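Local coordinates for protein FAD-binding oxidoreductase (Gulosibacter chungangensis, PDB 7PBG) that oxidises 4-ethylphenol and probably related 4-alkylphenols with a covalently bound FAD cofactor, probably dehydrogenating it to 4-vinylphenol, at residues L255-M269 against A429-I441. Numbering follows the deposited sequence.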
# COMPACT_ATOMS: atom_id res chain seq x y z
N LEU A 255 -13.94 -15.58 24.29
CA LEU A 255 -13.51 -14.95 23.03
C LEU A 255 -13.98 -13.50 22.93
O LEU A 255 -13.18 -12.66 22.53
CB LEU A 255 -13.96 -15.80 21.83
CG LEU A 255 -13.59 -15.26 20.46
CD1 LEU A 255 -12.08 -15.25 20.25
CD2 LEU A 255 -14.27 -16.08 19.38
N PRO A 256 -15.26 -13.12 23.21
CA PRO A 256 -15.62 -11.71 23.06
C PRO A 256 -14.73 -10.77 23.88
O PRO A 256 -14.20 -9.80 23.32
CB PRO A 256 -17.08 -11.64 23.53
CG PRO A 256 -17.59 -13.00 23.27
CD PRO A 256 -16.43 -13.95 23.57
N ALA A 257 -14.51 -11.06 25.15
CA ALA A 257 -13.66 -10.18 25.96
C ALA A 257 -12.22 -10.16 25.42
O ALA A 257 -11.51 -9.12 25.59
CB ALA A 257 -13.69 -10.58 27.39
N ILE A 258 -11.73 -11.31 24.96
CA ILE A 258 -10.37 -11.35 24.41
C ILE A 258 -10.27 -10.35 23.25
O ILE A 258 -9.35 -9.57 23.21
CB ILE A 258 -9.95 -12.74 23.97
CG1 ILE A 258 -9.93 -13.73 25.15
CG2 ILE A 258 -8.65 -12.63 23.19
CD1 ILE A 258 -9.85 -15.20 24.71
N MET A 259 -11.23 -10.39 22.32
CA MET A 259 -11.12 -9.58 21.11
C MET A 259 -11.30 -8.10 21.51
O MET A 259 -10.56 -7.26 21.00
CB MET A 259 -12.15 -10.00 20.05
CG MET A 259 -12.05 -11.41 19.59
SD MET A 259 -10.40 -12.02 19.18
CE MET A 259 -10.03 -10.92 17.82
N GLU A 260 -12.24 -7.79 22.43
CA GLU A 260 -12.52 -6.40 22.79
C GLU A 260 -11.36 -5.86 23.63
O GLU A 260 -11.16 -4.65 23.59
CB GLU A 260 -13.86 -6.29 23.49
CG GLU A 260 -15.01 -6.55 22.56
CD GLU A 260 -15.32 -5.47 21.53
OE1 GLU A 260 -14.81 -4.34 21.66
OE2 GLU A 260 -16.12 -5.74 20.62
N THR A 261 -10.59 -6.71 24.32
CA THR A 261 -9.40 -6.25 25.06
C THR A 261 -8.25 -5.96 24.08
O THR A 261 -7.50 -4.96 24.26
CB THR A 261 -8.94 -7.25 26.13
OG1 THR A 261 -10.05 -7.43 27.01
CG2 THR A 261 -7.74 -6.80 26.92
N THR A 262 -8.15 -6.77 23.04
CA THR A 262 -7.06 -6.72 22.05
C THR A 262 -7.11 -5.40 21.25
O THR A 262 -6.10 -4.75 21.10
CB THR A 262 -7.12 -7.93 21.10
OG1 THR A 262 -7.04 -9.14 21.85
CG2 THR A 262 -6.03 -7.82 20.07
N LEU A 263 -8.29 -5.01 20.77
CA LEU A 263 -8.43 -3.92 19.78
C LEU A 263 -7.73 -2.67 20.31
O LEU A 263 -6.90 -2.11 19.62
CB LEU A 263 -9.91 -3.66 19.51
CG LEU A 263 -10.19 -2.46 18.63
CD1 LEU A 263 -9.60 -2.63 17.25
CD2 LEU A 263 -11.67 -2.22 18.55
N PRO A 264 -8.08 -2.12 21.49
CA PRO A 264 -7.50 -0.84 21.92
C PRO A 264 -6.00 -0.94 22.21
O PRO A 264 -5.36 0.12 22.17
CB PRO A 264 -8.30 -0.46 23.17
CG PRO A 264 -8.84 -1.79 23.67
CD PRO A 264 -9.17 -2.53 22.40
N LEU A 265 -5.49 -2.15 22.49
CA LEU A 265 -4.05 -2.37 22.71
C LEU A 265 -3.26 -2.45 21.40
O LEU A 265 -2.05 -2.32 21.44
CB LEU A 265 -3.83 -3.67 23.48
CG LEU A 265 -4.41 -3.68 24.88
CD1 LEU A 265 -4.31 -5.08 25.42
CD2 LEU A 265 -3.75 -2.62 25.78
N ARG A 266 -3.94 -2.76 20.29
CA ARG A 266 -3.32 -2.94 18.97
C ARG A 266 -3.49 -1.71 18.07
O ARG A 266 -2.62 -1.46 17.24
CB ARG A 266 -3.98 -4.15 18.31
CG ARG A 266 -3.52 -4.36 16.88
CD ARG A 266 -2.01 -4.68 16.86
NE ARG A 266 -1.63 -4.75 15.46
CZ ARG A 266 -0.47 -4.37 14.95
NH1 ARG A 266 0.44 -3.81 15.74
NH2 ARG A 266 -0.28 -4.41 13.65
N ILE A 267 -4.62 -1.00 18.17
CA ILE A 267 -4.97 -0.09 17.06
C ILE A 267 -3.90 1.03 16.95
O ILE A 267 -3.75 1.57 15.88
CB ILE A 267 -6.39 0.46 17.27
CG1 ILE A 267 -6.87 1.17 16.00
CG2 ILE A 267 -6.48 1.33 18.50
CD1 ILE A 267 -8.36 1.26 15.87
N GLY A 268 -3.28 1.43 18.07
CA GLY A 268 -2.23 2.46 18.13
C GLY A 268 -0.84 1.86 17.95
O GLY A 268 0.13 2.58 18.04
N MET A 269 -0.72 0.56 17.64
CA MET A 269 0.54 -0.18 17.36
C MET A 269 1.39 -0.34 18.61
O MET A 269 2.59 -0.73 18.49
CB MET A 269 1.39 0.49 16.26
CG MET A 269 0.72 0.46 14.91
SD MET A 269 1.68 1.54 13.80
CE MET A 269 0.66 1.59 12.33
N ALA A 429 -9.35 -22.81 14.62
CA ALA A 429 -9.85 -21.43 14.51
C ALA A 429 -8.75 -20.49 14.96
O ALA A 429 -8.08 -20.76 15.99
CB ALA A 429 -11.10 -21.24 15.32
N GLN A 430 -8.55 -19.43 14.20
CA GLN A 430 -7.74 -18.31 14.70
C GLN A 430 -8.55 -17.03 14.46
O GLN A 430 -9.20 -16.91 13.42
CB GLN A 430 -6.38 -18.44 14.03
CG GLN A 430 -5.34 -17.43 14.47
CD GLN A 430 -4.00 -18.03 14.15
OE1 GLN A 430 -3.52 -18.94 14.84
NE2 GLN A 430 -3.43 -17.61 13.05
N PHE A 431 -8.47 -16.11 15.38
CA PHE A 431 -9.00 -14.75 15.15
C PHE A 431 -7.85 -13.79 15.32
O PHE A 431 -7.01 -13.99 16.18
CB PHE A 431 -10.13 -14.40 16.12
CG PHE A 431 -11.42 -15.11 15.88
CD1 PHE A 431 -12.43 -14.54 15.10
CD2 PHE A 431 -11.59 -16.39 16.35
CE1 PHE A 431 -13.60 -15.23 14.87
CE2 PHE A 431 -12.77 -17.08 16.11
CZ PHE A 431 -13.78 -16.49 15.39
N ILE A 432 -7.78 -12.79 14.46
CA ILE A 432 -6.70 -11.76 14.50
C ILE A 432 -7.39 -10.41 14.28
O ILE A 432 -8.15 -10.29 13.28
CB ILE A 432 -5.63 -12.04 13.44
CG1 ILE A 432 -4.95 -13.40 13.59
CG2 ILE A 432 -4.62 -10.90 13.40
CD1 ILE A 432 -4.20 -13.83 12.35
N ILE A 433 -7.09 -9.44 15.14
CA ILE A 433 -7.22 -8.01 14.76
C ILE A 433 -5.87 -7.56 14.15
O ILE A 433 -4.89 -7.54 14.87
CB ILE A 433 -7.69 -7.19 15.96
CG1 ILE A 433 -9.11 -7.61 16.36
CG2 ILE A 433 -7.64 -5.70 15.64
CD1 ILE A 433 -9.49 -7.17 17.73
N GLY A 434 -5.83 -7.26 12.85
CA GLY A 434 -4.61 -6.82 12.16
C GLY A 434 -4.19 -5.48 12.67
O GLY A 434 -3.14 -5.37 13.26
N LEU A 435 -5.02 -4.47 12.44
CA LEU A 435 -4.86 -3.13 13.03
C LEU A 435 -6.26 -2.55 13.28
O LEU A 435 -6.59 -2.30 14.46
CB LEU A 435 -4.02 -2.25 12.11
CG LEU A 435 -3.53 -0.97 12.77
CD1 LEU A 435 -2.62 -1.29 13.93
CD2 LEU A 435 -2.83 -0.03 11.79
N ARG A 436 -7.11 -2.52 12.25
CA ARG A 436 -8.52 -2.06 12.40
C ARG A 436 -9.49 -3.11 11.90
O ARG A 436 -10.69 -2.89 12.07
CB ARG A 436 -8.78 -0.79 11.59
CG ARG A 436 -7.94 0.40 12.03
CD ARG A 436 -7.99 1.55 11.03
NE ARG A 436 -7.49 2.76 11.63
CZ ARG A 436 -6.23 3.08 11.82
NH1 ARG A 436 -5.25 2.30 11.42
NH2 ARG A 436 -5.93 4.22 12.42
N GLU A 437 -9.00 -4.23 11.41
CA GLU A 437 -9.89 -5.24 10.79
C GLU A 437 -9.77 -6.52 11.58
O GLU A 437 -8.69 -6.75 12.18
CB GLU A 437 -9.58 -5.39 9.30
CG GLU A 437 -8.47 -6.36 8.93
CD GLU A 437 -7.04 -6.04 9.29
OE1 GLU A 437 -6.81 -5.09 10.08
OE2 GLU A 437 -6.17 -6.81 8.86
N MET A 438 -10.83 -7.34 11.52
CA MET A 438 -10.81 -8.65 12.19
C MET A 438 -10.87 -9.73 11.11
O MET A 438 -11.74 -9.72 10.25
CB MET A 438 -11.97 -8.80 13.19
CG MET A 438 -11.88 -10.09 14.06
SD MET A 438 -13.15 -10.02 15.33
CE MET A 438 -14.61 -10.34 14.32
N HIS A 439 -9.94 -10.68 11.21
CA HIS A 439 -9.97 -11.95 10.47
C HIS A 439 -10.46 -13.09 11.35
O HIS A 439 -10.06 -13.22 12.53
CB HIS A 439 -8.56 -12.28 9.96
CG HIS A 439 -7.95 -11.18 9.18
ND1 HIS A 439 -8.01 -11.16 7.79
CD2 HIS A 439 -7.27 -10.08 9.55
CE1 HIS A 439 -7.37 -10.09 7.34
NE2 HIS A 439 -6.92 -9.42 8.41
N HIS A 440 -11.29 -13.92 10.75
CA HIS A 440 -11.67 -15.25 11.23
C HIS A 440 -10.99 -16.25 10.32
O HIS A 440 -11.33 -16.28 9.13
CB HIS A 440 -13.18 -15.41 11.32
CG HIS A 440 -13.62 -16.81 11.53
ND1 HIS A 440 -14.85 -17.23 11.13
CD2 HIS A 440 -13.01 -17.86 12.13
CE1 HIS A 440 -15.00 -18.52 11.44
NE2 HIS A 440 -13.87 -18.91 12.08
N ILE A 441 -10.01 -16.98 10.80
CA ILE A 441 -9.39 -18.06 9.99
C ILE A 441 -9.98 -19.41 10.42
O ILE A 441 -9.81 -19.82 11.56
CB ILE A 441 -7.87 -18.07 10.14
CG1 ILE A 441 -7.23 -16.68 9.96
CG2 ILE A 441 -7.31 -19.13 9.22
CD1 ILE A 441 -7.73 -15.89 8.78
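Helix 255-266 packs on strand 429-433 in nearly the same direction, the axes 9.1 Å apart and inclined by 29°. It lies against the antiparallel sheet in which strands 426-433 and 438-447 form a hairpin. Leu255 sets CD2 over one face of the Phe431 ring, a CH-pi contact 4.1 Å from the centroid. Met259 bends at chi2 and chi3, and this curls its methyl CE back between Phe431 CB, Ile433 CG1 and Met438 SD. Ile433 pushes CD1 up to the helix, 3.4 Å from Met259 O. Leu263 crosses it at about a right angle, CB meeting Ile433 CD1. Past the strand, Leu435 CD2 meets Met269 CE, and an arginine adds the polar part. Arg266 starts out extended (chi1 174°), then bends at chi2, which brings the guanidinium to the hairpin turn. Arg266 NE and NH2 both grip Gly434 O side-on, at 2.7 and 3.0 Å. Gly434 O lies in the guanidinium plane, and Leu435 CD1 sits over one face. A methionine in place of Arg266 would probably leave Gly434 O without either donor and the turn less firmly tied to the helix. Apolar packing thus seats the helix, and two bonds to one backbone carbonyl pin it at the turn.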